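Long-range contact in predicted DNA-binding transcriptional regulator (Aliivibrio fischeri ES114, PDB 7DWN), which probably binds cis-regulatory DNA as a tetrameric transcriptional regulator of the LysR family: residues A[170-175]-A[252-257]. Residues are numbered along the deposited sequence; the frame is centred on the assembly and turned at random.
Sequences LPVSAC and KKVAII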
loop_
_atom_site.group_PDB
_atom_site.type_symbol
_atom_site.label_atom_id
_atom_site.label_comp_id
_atom_site.label_asym_id
_atom_site.label_seq_id
_atom_site.Cartn_x
_atom_site.Cartn_y
_atom_site.Cartn_z
ATOM N N LEU A 170 25.696 31.397 8.754
ATOM C CA LEU A 170 26.809 32.301 8.521
ATOM C C LEU A 170 27.596 31.846 7.308
ATOM O O LEU A 170 27.977 30.665 7.233
ATOM C CB LEU A 170 27.725 32.338 9.742
ATOM C CG LEU A 170 27.053 32.597 11.091
ATOM C CD1 LEU A 170 28.075 32.520 12.212
ATOM C CD2 LEU A 170 26.353 33.944 11.092
ATOM N N PRO A 171 27.821 32.724 6.329
ATOM C CA PRO A 171 28.715 32.386 5.212
ATOM C C PRO A 171 30.161 32.424 5.681
ATOM O O PRO A 171 30.658 33.464 6.121
ATOM C CB PRO A 171 28.421 33.477 4.179
ATOM C CG PRO A 171 27.937 34.636 4.991
ATOM C CD PRO A 171 27.204 34.051 6.171
ATOM N N VAL A 172 30.836 31.281 5.597
ATOM C CA VAL A 172 32.165 31.138 6.164
ATOM C C VAL A 172 33.126 30.567 5.130
ATOM O O VAL A 172 32.736 29.866 4.185
ATOM C CB VAL A 172 32.168 30.255 7.428
ATOM C CG1 VAL A 172 31.369 30.916 8.536
ATOM C CG2 VAL A 172 31.624 28.874 7.109
ATOM N N SER A 173 34.404 30.892 5.346
ATOM C CA SER A 173 35.526 30.394 4.566
ATOM C C SER A 173 36.613 29.883 5.499
ATOM O O SER A 173 36.729 30.311 6.652
ATOM C CB SER A 173 36.145 31.477 3.675
ATOM O OG SER A 173 35.171 32.125 2.895
ATOM N N ALA A 174 37.435 28.984 4.966
ATOM C CA ALA A 174 38.634 28.549 5.665
ATOM C C ALA A 174 39.606 29.715 5.822
ATOM O O ALA A 174 39.568 30.697 5.077
ATOM C CB ALA A 174 39.310 27.405 4.912
ATOM N N CYS A 175 40.492 29.594 6.804
ATOM C CA CYS A 175 41.476 30.625 7.088
ATOM C C CYS A 175 42.873 30.026 7.098
ATOM O O CYS A 175 43.070 28.874 7.497
ATOM C CB CYS A 175 41.200 31.311 8.429
ATOM S SG CYS A 175 39.996 32.640 8.332
ATOM N N LYS A 252 39.727 30.198 15.164
ATOM C CA LYS A 252 40.022 31.029 13.998
ATOM C C LYS A 252 40.360 30.218 12.752
ATOM O O LYS A 252 40.864 30.781 11.772
ATOM C CB LYS A 252 41.151 32.031 14.286
ATOM C CG LYS A 252 40.698 33.318 14.968
ATOM C CD LYS A 252 40.360 33.093 16.433
ATOM C CE LYS A 252 39.765 34.338 17.071
ATOM N NZ LYS A 252 39.273 34.071 18.452
ATOM N N LYS A 253 40.096 28.908 12.756
ATOM C CA LYS A 253 40.297 28.114 11.550
ATOM C C LYS A 253 39.323 28.518 10.452
ATOM O O LYS A 253 39.667 28.471 9.266
ATOM C CB LYS A 253 40.149 26.627 11.868
ATOM C CG LYS A 253 41.071 26.131 12.967
ATOM C CD LYS A 253 40.908 24.637 13.190
ATOM C CE LYS A 253 41.910 24.126 14.210
ATOM N NZ LYS A 253 43.310 24.422 13.800
ATOM N N VAL A 254 38.111 28.916 10.830
ATOM C CA VAL A 254 37.096 29.379 9.898
ATOM C C VAL A 254 36.761 30.822 10.251
ATOM O O VAL A 254 36.968 31.273 11.382
ATOM C CB VAL A 254 35.833 28.489 9.936
ATOM C CG1 VAL A 254 34.927 28.879 11.100
ATOM C CG2 VAL A 254 35.085 28.543 8.619
ATOM N N ALA A 255 36.253 31.560 9.266
ATOM C CA ALA A 255 35.870 32.939 9.531
ATOM C C ALA A 255 34.660 33.326 8.696
ATOM O O ALA A 255 34.485 32.863 7.562
ATOM C CB ALA A 255 37.013 33.921 9.258
ATOM N N ILE A 256 33.831 34.188 9.286
ATOM C CA ILE A 256 32.718 34.794 8.572
ATOM C C ILE A 256 33.263 35.802 7.573
ATOM O O ILE A 256 34.101 36.648 7.912
ATOM C CB ILE A 256 31.745 35.460 9.555
ATOM C CG1 ILE A 256 31.397 34.507 10.700
ATOM C CG2 ILE A 256 30.487 35.908 8.830
ATOM C CD1 ILE A 256 30.569 35.147 11.794
ATOM N N ILE A 257 32.789 35.719 6.333
ATOM C CA ILE A 257 33.278 36.558 5.249
ATOM C C ILE A 257 32.187 37.414 4.635
ATOM O O ILE A 257 32.472 38.203 3.730
ATOM C CB ILE A 257 33.960 35.715 4.153
ATOM C CG1 ILE A 257 32.916 34.873 3.419
ATOM C CG2 ILE A 257 35.030 34.825 4.756
ATOM C CD1 ILE A 257 33.371 34.398 2.070
#
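The short strand 254-256 runs antiparallel along the end of strand 160-174, and S173 and A255 form the hydrogen-bonded pair at the middle of the ladder. S173 N reaches A255 O at 3.0 Å, and A255 N returns to S173 O at 2.9 Å, nearly along the C=O axis. I257 N adds an almost straight bond to P171 O, whereas that from C175 N to K253 O is weak and bent (129°).

V172 and I256 share one face of the sheet. I256 holds CG1 anti to its carbonyl carbon (chi1 -49°) and extends the chain; the I256 and L170 side chains cross obliquely, their CD1 methyls meeting at 3.6 Å. The CB of V254 points away from the other strand, yet CG2, anti to its own N, still reaches V172 CB (3.6 Å) and lies close to S173 O. Helix 246-250, ending in a Schellman motif at K252, packs L249 against both V254 and I256.

S173 and A255 point to the opposite face, and flanking I257 and C175 turn toward the partner strand to touch them. I257 places CG1 in the crowded position between N and carbonyl carbon, which brings CD1 tightly against S173 OG at 3.0 Å; that hydroxyl also makes a weak hydrogen bond with Y183 O. C175 SG rests on A255 CB at 3.4 Å. Strand 160-174 is flanked by 238-241 and 254-256 in a locally antiparallel three-stranded part of the mixed sheet of the LysR substrate-binding domain, which has the periplasmic-binding-protein fold.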